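Local coordinates for uncharacterized protein (Xanthomonas campestris pv. campestris, PDB 3HIU), which is of unknown function but folds as a ferritin-like helical bundle that binds a sodium ion in the crystal, at residues 16-21 / 47-52; 35-40 / 141-146; 113-118 / 129-134; 29-34 / 90-95. One frame throughout, in Å; residues are numbered along the deposited sequence.

Contact 1 (16-21 / 47-52). With NA (sodium ion), chain J.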
# COMPACT_ATOMS: atom_id res chain seq x y z
N ALA B 16 15.87 -4.71 -0.71
CA ALA B 16 15.55 -4.96 0.68
C ALA B 16 14.04 -5.06 0.84
O ALA B 16 13.54 -5.81 1.67
CB ALA B 16 16.09 -3.84 1.54
N MSE B 17 13.32 -4.31 0.03
CA MSE B 17 11.88 -4.37 0.01
C MSE B 17 11.41 -5.76 -0.45
O MSE B 17 10.46 -6.32 0.09
CB MSE B 17 11.36 -3.28 -0.92
CG MSE B 17 9.88 -3.06 -0.89
SE MSE B 17 9.40 -1.90 -2.38
CE MSE B 17 10.68 -0.46 -2.05
N GLU B 18 12.11 -6.32 -1.43
CA GLU B 18 11.79 -7.64 -1.96
C GLU B 18 12.10 -8.74 -0.97
O GLU B 18 11.50 -9.81 -1.01
CB GLU B 18 12.56 -7.91 -3.26
CG GLU B 18 12.19 -7.00 -4.40
CD GLU B 18 10.74 -7.15 -4.80
OE1 GLU B 18 10.09 -8.13 -4.36
OE2 GLU B 18 10.25 -6.30 -5.57
N LYS B 19 13.03 -8.52 -0.09
CA LYS B 19 13.37 -9.49 0.94
C LYS B 19 12.31 -9.47 2.05
O LYS B 19 11.96 -10.51 2.61
CB LYS B 19 14.77 -9.22 1.51
CG LYS B 19 15.89 -9.21 0.46
CD LYS B 19 16.24 -10.62 0.00
CE LYS B 19 16.80 -10.64 -1.41
NZ LYS B 19 16.91 -12.03 -1.94
N GLU B 20 11.80 -8.27 2.35
CA GLU B 20 10.71 -8.10 3.30
C GLU B 20 9.41 -8.65 2.72
O GLU B 20 8.59 -9.25 3.43
CB GLU B 20 10.54 -6.63 3.66
CG GLU B 20 9.25 -6.31 4.40
CD GLU B 20 8.96 -4.81 4.47
OE1 GLU B 20 9.50 -4.05 3.64
OE2 GLU B 20 8.18 -4.41 5.36
N ALA B 21 9.22 -8.44 1.43
CA ALA B 21 8.05 -8.99 0.75
C ALA B 21 8.12 -10.51 0.82
O ALA B 21 7.14 -11.17 1.19
CB ALA B 21 7.99 -8.50 -0.71
N GLU B 47 8.18 -17.27 -4.92
CA GLU B 47 9.22 -17.68 -5.87
C GLU B 47 9.53 -16.59 -6.89
O GLU B 47 10.69 -16.33 -7.20
CB GLU B 47 8.81 -18.98 -6.57
CG GLU B 47 8.73 -20.18 -5.63
CD GLU B 47 10.08 -20.80 -5.36
OE1 GLU B 47 10.22 -21.54 -4.35
OE2 GLU B 47 11.01 -20.55 -6.15
N GLU B 48 8.49 -15.94 -7.41
CA GLU B 48 8.64 -14.77 -8.26
C GLU B 48 9.48 -13.67 -7.59
O GLU B 48 10.36 -13.10 -8.23
CB GLU B 48 7.26 -14.22 -8.68
CG GLU B 48 6.65 -14.91 -9.91
CD GLU B 48 5.13 -15.11 -9.82
OE1 GLU B 48 4.62 -16.04 -10.49
OE2 GLU B 48 4.44 -14.36 -9.09
N THR B 49 9.20 -13.38 -6.31
CA THR B 49 9.95 -12.37 -5.56
C THR B 49 11.43 -12.70 -5.48
O THR B 49 12.28 -11.87 -5.80
CB THR B 49 9.44 -12.22 -4.11
OG1 THR B 49 8.25 -11.42 -4.11
CG2 THR B 49 10.49 -11.52 -3.25
N GLN B 50 11.73 -13.92 -5.05
CA GLN B 50 13.11 -14.37 -5.00
C GLN B 50 13.83 -14.04 -6.32
O GLN B 50 14.99 -13.62 -6.31
CB GLN B 50 13.16 -15.86 -4.70
CG GLN B 50 12.55 -16.20 -3.36
CD GLN B 50 12.18 -17.66 -3.23
OE1 GLN B 50 12.40 -18.45 -4.15
NE2 GLN B 50 11.63 -18.03 -2.09
N GLN B 51 13.13 -14.20 -7.43
CA GLN B 51 13.68 -13.90 -8.75
C GLN B 51 13.74 -12.40 -9.06
O GLN B 51 14.53 -11.96 -9.88
CB GLN B 51 12.91 -14.64 -9.83
CG GLN B 51 13.05 -16.14 -9.72
CD GLN B 51 12.85 -16.82 -11.05
OE1 GLN B 51 12.08 -16.36 -11.89
NE2 GLN B 51 13.55 -17.94 -11.25
N GLN B 52 12.89 -11.61 -8.40
CA GLN B 52 12.92 -10.16 -8.54
C GLN B 52 14.22 -9.58 -8.02
O GLN B 52 15.03 -9.07 -8.79
CB GLN B 52 11.74 -9.52 -7.83
CG GLN B 52 10.52 -9.44 -8.71
CD GLN B 52 9.27 -9.12 -7.94
OE1 GLN B 52 9.31 -8.67 -6.80
NE2 GLN B 52 8.13 -9.36 -8.57
NA NA J . 7.30 -9.17 -4.88
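Thr-49 and Gln-52 hold a sodium ion between them, and Glu-18 brings its carboxylate to the same place from the facing helix. Thr-49 OG1 lies 2.6 Å from the sodium and Gln-52 OE1 2.8 Å from it. Glu-18 OE1 is close to the ion, at 3.0 Å, but is not one of its assigned ligands. The three residues sit on antiparallel helices whose local axes come within 9.1 Å at an angle of 163°.

Thr-49 works with both branches. Its chi1 of -79° sets OG1 beside the backbone N, facing the ion, and CG2 anti to that N. The methyl CG2 then presses on the backbone of the other helix, 3.0 Å from Glu-18 O. OG1 also makes a weak hydrogen bond to His-45 O, one turn earlier.

The Glu-18 chain is bent at chi2, which folds its carboxylate towards Gln-52. The two side chains cross at about a right angle, with carboxylate and amide planes 78° apart. Gln-52 OE1 is modelled too close to the carboxylate carbon, so the fine geometry there is doubtful. On the other side of the amide, NE2 donates to Gln-136 OE1 of helix 124-159, which helps to orient OE1.

Ile-133 packs on both Glu-18 and Gln-52, and Glu-107 brings a second carboxylate close to Glu-18. Ferritin-like proteins often bind metals among carboxylates inside such a bundle. The buried mix of carboxylate, amide and hydroxyl oxygens is consistent with binding a cation.

Contact 2 (35-40 / 141-146). With EDO (1,2-ethanediol), chain K; EDO (1,2-ethanediol), chain N.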
# COMPACT_ATOMS: atom_id res chain seq x y z
N TYR B 35 -8.42 -21.02 1.98
CA TYR B 35 -8.44 -20.43 0.63
C TYR B 35 -7.31 -20.97 -0.22
O TYR B 35 -6.31 -20.30 -0.44
CB TYR B 35 -8.32 -18.91 0.70
CG TYR B 35 -9.17 -18.32 1.77
CD1 TYR B 35 -10.47 -17.93 1.51
CD2 TYR B 35 -8.69 -18.17 3.06
CE1 TYR B 35 -11.27 -17.40 2.50
CE2 TYR B 35 -9.47 -17.65 4.06
CZ TYR B 35 -10.76 -17.26 3.78
OH TYR B 35 -11.55 -16.73 4.77
N PRO B 36 -7.49 -22.20 -0.72
CA PRO B 36 -6.46 -22.86 -1.52
C PRO B 36 -5.97 -21.97 -2.67
O PRO B 36 -4.79 -22.02 -3.02
CB PRO B 36 -7.19 -24.10 -2.07
CG PRO B 36 -8.29 -24.35 -1.11
CD PRO B 36 -8.72 -22.99 -0.63
N GLU B 37 -6.86 -21.17 -3.24
CA GLU B 37 -6.47 -20.30 -4.34
C GLU B 37 -5.52 -19.26 -3.79
O GLU B 37 -4.40 -19.12 -4.26
CB GLU B 37 -7.70 -19.63 -4.95
CG GLU B 37 -7.78 -19.74 -6.47
CD GLU B 37 -8.15 -21.14 -6.92
OE1 GLU B 37 -9.32 -21.35 -7.32
OE2 GLU B 37 -7.28 -22.04 -6.87
N LEU B 38 -5.99 -18.53 -2.79
CA LEU B 38 -5.18 -17.51 -2.13
C LEU B 38 -3.80 -18.06 -1.89
O LEU B 38 -2.82 -17.61 -2.49
CB LEU B 38 -5.81 -17.14 -0.79
CG LEU B 38 -5.87 -15.70 -0.34
CD1 LEU B 38 -6.06 -15.69 1.16
CD2 LEU B 38 -4.64 -14.89 -0.75
N LYS B 39 -3.73 -19.06 -1.02
CA LYS B 39 -2.48 -19.68 -0.60
C LYS B 39 -1.64 -20.10 -1.80
O LYS B 39 -0.44 -19.82 -1.86
CB LYS B 39 -2.79 -20.89 0.29
CG LYS B 39 -1.59 -21.73 0.69
CD LYS B 39 -2.03 -22.94 1.50
CE LYS B 39 -0.94 -23.41 2.44
NZ LYS B 39 -1.45 -24.44 3.39
N ARG B 40 -2.28 -20.79 -2.74
CA ARG B 40 -1.63 -21.20 -3.98
C ARG B 40 -0.96 -19.99 -4.64
O ARG B 40 0.16 -20.09 -5.16
CB ARG B 40 -2.67 -21.82 -4.93
CG ARG B 40 -2.08 -22.65 -6.07
CD ARG B 40 -2.82 -22.43 -7.40
NE ARG B 40 -4.19 -22.93 -7.42
CZ ARG B 40 -4.86 -23.24 -8.53
NH1 ARG B 40 -4.26 -23.12 -9.71
NH2 ARG B 40 -6.10 -23.70 -8.46
N ALA B 141 -1.23 -7.64 -7.33
CA ALA B 141 -2.13 -6.73 -6.64
C ALA B 141 -3.54 -6.93 -7.16
O ALA B 141 -4.51 -6.95 -6.38
CB ALA B 141 -1.67 -5.29 -6.85
N GLU B 142 -3.65 -7.06 -8.48
CA GLU B 142 -4.92 -7.35 -9.12
C GLU B 142 -5.53 -8.66 -8.64
O GLU B 142 -6.74 -8.77 -8.47
CB GLU B 142 -4.76 -7.39 -10.63
CG GLU B 142 -4.98 -6.07 -11.32
CD GLU B 142 -5.23 -6.23 -12.80
OE1 GLU B 142 -4.92 -5.29 -13.56
OE2 GLU B 142 -5.73 -7.30 -13.21
N TRP B 143 -4.68 -9.66 -8.42
CA TRP B 143 -5.19 -10.95 -7.98
C TRP B 143 -5.90 -10.84 -6.64
O TRP B 143 -6.96 -11.43 -6.44
CB TRP B 143 -4.06 -11.98 -7.91
CG TRP B 143 -4.58 -13.40 -7.82
CD1 TRP B 143 -4.69 -14.30 -8.84
CD2 TRP B 143 -5.08 -14.06 -6.64
NE1 TRP B 143 -5.21 -15.48 -8.37
CE2 TRP B 143 -5.46 -15.36 -7.03
CE3 TRP B 143 -5.23 -13.68 -5.30
CZ2 TRP B 143 -5.99 -16.29 -6.12
CZ3 TRP B 143 -5.76 -14.60 -4.41
CH2 TRP B 143 -6.13 -15.89 -4.82
N LEU B 144 -5.32 -10.08 -5.72
CA LEU B 144 -5.84 -10.01 -4.36
C LEU B 144 -7.15 -9.22 -4.25
O LEU B 144 -8.06 -9.62 -3.53
CB LEU B 144 -4.80 -9.39 -3.42
CG LEU B 144 -3.43 -10.05 -3.27
CD1 LEU B 144 -2.51 -9.02 -2.64
CD2 LEU B 144 -3.54 -11.28 -2.40
N ILE B 145 -7.22 -8.08 -4.95
CA ILE B 145 -8.35 -7.15 -4.77
C ILE B 145 -9.59 -7.61 -5.52
O ILE B 145 -10.70 -7.11 -5.31
CB ILE B 145 -7.99 -5.71 -5.22
CG1 ILE B 145 -8.80 -4.67 -4.43
CG2 ILE B 145 -8.21 -5.56 -6.73
CD1 ILE B 145 -8.37 -4.49 -2.98
N GLU B 146 -9.40 -8.57 -6.42
CA GLU B 146 -10.53 -9.19 -7.08
C GLU B 146 -11.05 -10.34 -6.22
O GLU B 146 -12.23 -10.38 -5.88
CB GLU B 146 -10.14 -9.64 -8.49
CG GLU B 146 -9.76 -8.45 -9.38
CD GLU B 146 -9.44 -8.85 -10.81
OE1 GLU B 146 -8.70 -8.10 -11.48
OE2 GLU B 146 -9.94 -9.90 -11.26
C1 EDO K . -9.54 -17.45 -2.26
O1 EDO K . -8.45 -17.02 -3.08
C2 EDO K . -9.85 -18.90 -2.59
O2 EDO K . -8.72 -19.70 -2.24
C1 EDO N . -0.26 -25.50 0.11
O1 EDO N . 0.11 -25.57 -1.27
C2 EDO N . -1.02 -26.74 0.54
O2 EDO N . -2.03 -26.32 1.45
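Glu-37 and Leu-38, on the first turn of helix 36-62, meet Trp-143 of helix 124-159. Tyr-35, at the N-cap position just before them, packs on Ile-151 and Phe-155 of helix 124-159. Glu-37 lays its CB at the edge of the indole, in the ring plane. Its CG is 3.9 Å from Trp-143 CZ2. The carboxylate then turns away at 90° to the ring, and Glu-37 OE2 forms a salt bridge with Arg-40 NH2, one turn on, at 2.6 Å.

Leu-38 carries the apolar part. Trp-143 CH2 reaches its backbone, 3.3 Å from Leu-38 CA. The indole gets that far because CG stands anti to the backbone N of Trp-143 (chi1 -165°). The branch Leu-38 CD2 lies 3.8 Å from Trp-143 CZ3, and it also meets Leu-144 CD2 at 4.1 Å. Lys-39 points away and gives a hydrogen bond from NZ to O2 of an ethanediol.

The local helix axes are antiparallel and 11.3 Å apart, a wide gap that the indole spans. His-147 stacks on Trp-143 from the same helix. Leu-144 also touches Ser-100 of helix 94-120, so three helices of the bundle meet here.

Contact 3 (113-118 / 129-134)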
# COMPACT_ATOMS: atom_id res chain seq x y z
N ALA B 113 9.02 4.48 -10.14
CA ALA B 113 10.04 5.51 -9.94
C ALA B 113 11.46 5.00 -10.20
O ALA B 113 12.37 5.79 -10.41
CB ALA B 113 9.93 6.12 -8.55
N LEU B 114 11.63 3.68 -10.21
CA LEU B 114 12.90 3.09 -10.65
C LEU B 114 13.08 3.15 -12.16
O LEU B 114 14.16 3.44 -12.67
CB LEU B 114 13.04 1.65 -10.17
CG LEU B 114 14.10 1.50 -9.08
CD1 LEU B 114 13.88 0.21 -8.31
CD2 LEU B 114 15.48 1.56 -9.70
N VAL B 115 12.01 2.86 -12.89
CA VAL B 115 12.03 2.99 -14.34
C VAL B 115 12.43 4.41 -14.76
O VAL B 115 13.00 4.62 -15.83
CB VAL B 115 10.67 2.64 -14.94
CG1 VAL B 115 10.72 2.72 -16.45
CG2 VAL B 115 10.25 1.24 -14.49
N VAL B 116 12.12 5.39 -13.90
CA VAL B 116 12.46 6.79 -14.17
C VAL B 116 13.92 7.12 -13.81
O VAL B 116 14.59 7.86 -14.53
CB VAL B 116 11.49 7.75 -13.44
CG1 VAL B 116 11.80 9.19 -13.81
CG2 VAL B 116 10.06 7.43 -13.79
N ALA B 117 14.40 6.58 -12.69
CA ALA B 117 15.80 6.77 -12.29
C ALA B 117 16.74 5.98 -13.20
O ALA B 117 17.93 6.30 -13.30
CB ALA B 117 16.01 6.37 -10.83
N ALA B 118 16.21 4.93 -13.83
CA ALA B 118 16.98 4.17 -14.81
C ALA B 118 17.00 4.88 -16.17
O ALA B 118 18.04 5.02 -16.80
CB ALA B 118 16.41 2.76 -14.95
N ILE B 129 14.23 -4.47 -16.68
CA ILE B 129 14.11 -5.29 -15.48
C ILE B 129 12.95 -4.73 -14.68
O ILE B 129 11.99 -5.43 -14.37
CB ILE B 129 15.38 -5.24 -14.60
CG1 ILE B 129 16.64 -5.56 -15.41
CG2 ILE B 129 15.27 -6.23 -13.45
CD1 ILE B 129 16.83 -7.04 -15.67
N CYS B 130 13.05 -3.44 -14.38
CA CYS B 130 12.13 -2.80 -13.45
C CYS B 130 10.69 -2.73 -13.93
O CYS B 130 9.76 -2.78 -13.13
CB CYS B 130 12.65 -1.41 -13.09
SG CYS B 130 14.21 -1.50 -12.25
N GLU B 131 10.50 -2.60 -15.24
CA GLU B 131 9.15 -2.55 -15.79
C GLU B 131 8.53 -3.95 -15.73
O GLU B 131 7.31 -4.10 -15.65
CB GLU B 131 9.16 -2.04 -17.24
CG GLU B 131 9.45 -0.55 -17.39
CD GLU B 131 9.94 -0.18 -18.79
OE1 GLU B 131 9.60 -0.91 -19.76
OE2 GLU B 131 10.66 0.82 -18.93
N ASP B 132 9.39 -4.96 -15.76
CA ASP B 132 8.93 -6.34 -15.76
C ASP B 132 8.55 -6.77 -14.36
O ASP B 132 7.51 -7.40 -14.16
CB ASP B 132 9.97 -7.28 -16.39
CG ASP B 132 10.02 -7.16 -17.90
OD1 ASP B 132 8.95 -6.97 -18.52
OD2 ASP B 132 11.12 -7.26 -18.48
N ILE B 133 9.38 -6.41 -13.38
CA ILE B 133 9.01 -6.61 -11.98
C ILE B 133 7.72 -5.84 -11.67
O ILE B 133 6.83 -6.34 -10.98
CB ILE B 133 10.14 -6.15 -11.02
CG1 ILE B 133 11.35 -7.08 -11.13
CG2 ILE B 133 9.64 -6.09 -9.57
CD1 ILE B 133 12.60 -6.56 -10.43
N LEU B 134 7.61 -4.63 -12.21
CA LEU B 134 6.43 -3.80 -12.01
C LEU B 134 5.13 -4.48 -12.45
O LEU B 134 4.15 -4.46 -11.72
CB LEU B 134 6.59 -2.45 -12.74
CG LEU B 134 5.31 -1.65 -12.98
CD1 LEU B 134 4.61 -1.30 -11.67
CD2 LEU B 134 5.64 -0.39 -13.77
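Val-115 and Glu-131 cross at about a right angle over an antiparallel helical hairpin, formed by the last two helices of the ferritin-like bundle. Helix 94-120 and helix 124-159 follow each other through a short turn. Near it their local axes are 8.9 Å apart and 172° from parallel. Val-115 and Cys-130 are the nearest residues by backbone.

The valine points toward the other helix. Both its methyls rest on Glu-131, and CG2 also meets Cys-130. A chi1 of -178° puts CG1 anti to the backbone N and CG2 beside it. CG2 is 3.5 Å from Glu-131 CG, and CG1 is 3.6 Å from that same atom. The glutamate runs extended beyond CG, so its aliphatic part lies across the valine and its carboxylate travels on past it. Glu-131 OE2 ends 3.1 Å from Val-115 CG1. This oxygen is held in place by a salt bridge to Arg-119, one turn further along helix 94-120. A charged pair thus flanks the apolar core of the hairpin.

Cys-130 meets the CG2 methyl through its CB. Leu-114 packs against the sulfur and continues inward to Leu-7, Trp-10 and Leu-11 of helix 2-28, which links the hairpin to the rest of the bundle. On another face, Ala-113 and Val-116 pack on Val-152 and Val-153 of the second subunit, so helix 94-120 also serves the dimer. Between the hairpin helices, Val-115 CG2 meets Cys-130 CB at 3.8 Å, and Cys-130 SG lies 4.0 Å from Leu-114 CB.

Contact 4 (29-34 / 90-95). With EDO (1,2-ethanediol), chain P.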
# COMPACT_ATOMS: atom_id res chain seq x y z
N ALA B 29 1.42 -17.16 3.72
CA ALA B 29 1.11 -18.47 3.16
C ALA B 29 0.91 -19.51 4.26
O ALA B 29 0.06 -20.39 4.14
CB ALA B 29 2.21 -18.90 2.21
N SER B 30 1.69 -19.39 5.34
CA SER B 30 1.63 -20.34 6.45
C SER B 30 0.31 -20.34 7.25
O SER B 30 -0.03 -21.34 7.89
CB SER B 30 2.81 -20.13 7.40
OG SER B 30 3.98 -20.75 6.89
N ARG B 31 -0.42 -19.23 7.21
CA ARG B 31 -1.61 -19.06 8.05
C ARG B 31 -2.90 -19.45 7.35
O ARG B 31 -3.95 -19.46 7.98
CB ARG B 31 -1.73 -17.61 8.51
CG ARG B 31 -0.60 -17.13 9.40
CD ARG B 31 -0.70 -15.63 9.57
NE ARG B 31 -0.11 -15.17 10.83
CZ ARG B 31 -0.74 -15.22 12.00
NH1 ARG B 31 -1.96 -15.72 12.08
NH2 ARG B 31 -0.14 -14.78 13.10
N ILE B 32 -2.83 -19.75 6.06
CA ILE B 32 -4.04 -20.00 5.27
C ILE B 32 -4.55 -21.44 5.35
O ILE B 32 -3.85 -22.38 4.97
CB ILE B 32 -3.85 -19.64 3.79
CG1 ILE B 32 -3.61 -18.13 3.63
CG2 ILE B 32 -5.07 -20.09 2.99
CD1 ILE B 32 -3.20 -17.70 2.21
N GLU B 33 -5.78 -21.59 5.85
CA GLU B 33 -6.39 -22.89 6.00
C GLU B 33 -7.55 -23.04 5.06
O GLU B 33 -7.93 -24.15 4.71
CB GLU B 33 -6.91 -23.07 7.42
CG GLU B 33 -6.01 -22.52 8.50
CD GLU B 33 -6.67 -22.53 9.87
OE1 GLU B 33 -7.68 -21.83 10.06
OE2 GLU B 33 -6.16 -23.26 10.75
N HIS B 34 -8.14 -21.92 4.66
CA HIS B 34 -9.45 -21.96 4.02
C HIS B 34 -9.55 -21.38 2.58
O HIS B 34 -10.65 -21.27 2.03
CB HIS B 34 -10.51 -21.31 4.94
CG HIS B 34 -10.64 -21.95 6.29
ND1 HIS B 34 -10.74 -21.22 7.46
CD2 HIS B 34 -10.70 -23.25 6.67
CE1 HIS B 34 -10.85 -22.04 8.49
NE2 HIS B 34 -10.82 -23.28 8.04
N THR B 90 -10.07 -15.32 14.49
CA THR B 90 -8.91 -14.51 14.13
C THR B 90 -9.13 -13.75 12.81
O THR B 90 -9.72 -14.26 11.86
CB THR B 90 -7.59 -15.33 14.07
OG1 THR B 90 -7.73 -16.42 13.15
CG2 THR B 90 -7.25 -15.88 15.44
N ASP B 91 -8.63 -12.52 12.78
CA ASP B 91 -8.86 -11.59 11.69
C ASP B 91 -7.71 -11.66 10.69
O ASP B 91 -7.79 -11.08 9.60
CB ASP B 91 -8.89 -10.17 12.26
CG ASP B 91 -10.04 -9.35 11.72
OD1 ASP B 91 -10.88 -9.89 10.98
OD2 ASP B 91 -10.09 -8.15 12.06
N GLU B 92 -6.64 -12.37 11.06
CA GLU B 92 -5.33 -12.17 10.42
C GLU B 92 -5.32 -12.38 8.90
O GLU B 92 -4.45 -11.84 8.21
CB GLU B 92 -4.24 -13.01 11.10
CG GLU B 92 -4.03 -14.39 10.50
CD GLU B 92 -4.70 -15.49 11.29
OE1 GLU B 92 -5.08 -15.23 12.46
OE2 GLU B 92 -4.85 -16.61 10.76
N VAL B 93 -6.28 -13.15 8.38
CA VAL B 93 -6.33 -13.46 6.95
C VAL B 93 -7.00 -12.37 6.09
O VAL B 93 -6.52 -12.07 5.00
CB VAL B 93 -6.99 -14.82 6.67
CG1 VAL B 93 -8.51 -14.68 6.63
CG2 VAL B 93 -6.47 -15.41 5.36
N THR B 94 -8.10 -11.80 6.58
CA THR B 94 -8.76 -10.69 5.89
C THR B 94 -7.81 -9.50 5.82
O THR B 94 -7.69 -8.82 4.81
CB THR B 94 -10.08 -10.26 6.59
OG1 THR B 94 -10.53 -9.02 6.04
CG2 THR B 94 -9.87 -10.05 8.07
N LYS B 95 -7.11 -9.28 6.93
CA LYS B 95 -6.25 -8.12 7.04
C LYS B 95 -4.89 -8.38 6.42
O LYS B 95 -4.13 -7.46 6.18
CB LYS B 95 -6.12 -7.70 8.50
CG LYS B 95 -7.45 -7.30 9.14
CD LYS B 95 -8.26 -6.41 8.20
CE LYS B 95 -9.42 -5.73 8.91
NZ LYS B 95 -10.19 -4.83 8.00
C1 EDO P . -8.84 -18.28 7.85
O1 EDO P . -9.72 -17.18 7.59
C2 EDO P . -7.57 -18.17 7.02
O2 EDO P . -7.20 -19.49 6.61
O HOH W 1 -6.86 -19.14 10.20
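An ethanediol bridges Glu-33 and His-34 to Val-93, and its O2 takes two backbone N-H groups. Glu-33 N donates to ethanediol O2 at 2.6 Å, almost straight at 177°. A longer bond of 3.3 Å runs from His-34 N to ethanediol O2. Val-93 packs on the same molecule from the other segment. The ethanediol is probably from the crystallisation liquor. The site closes one end of the four-helix bundle, where the loop between helices 2-28 and 36-62 meets the chain leading into helix 94-120.

Arg-31 comes over from its loop with the chain extended from CG to NE. Arg-31 NH1 forms a salt bridge with Glu-92 OE1 at 3.2 Å, but NH1 is modelled too close to Glu-92 CD, so the exact geometry is doubtful. The guanidinium and carboxylate planes lie 49° apart. Thr-90 OG1 gives Glu-92 OE1 a weak hydrogen bond of 3.0 Å. A water donates to Glu-92 OE2 and to Glu-33 OE1, and so mediates between two like charges.

Residues on either side in sequence, Asp-91 and Lys-95, face the second subunit. Asp-91 forms a salt bridge to Lys-9 and a hydrogen bond to Trp-10, both of the second subunit. Lys-95 makes a cation-pi contact with that Trp-10.

Ile-32 also packs on Leu-38 and Lys-39 of helix 36-62. Beside the charged pair, Ile-32 CG1 touches Val-93 CG2 at 4.3 Å.

In the fold
From the N terminus, helix 2-28 gives the first segment of contact 1, which closes on helix 36-62 and pairs the first two helices. Contacts 4 and 2 both open inside that loop. Both close later, so each crosses contact 1. They also cross each other, and they touch where Tyr-35 packs on Val-93. Contact 4 closes first, at the start of helix 94-120. Contact 3 then joins helices 94-120 and 124-159. It is nested inside contact 2, which closes last. Contacts 1 and 3 touch as well. Contacts 3 and 4 lie about 31 Å apart, centre to centre, and both reach the second subunit.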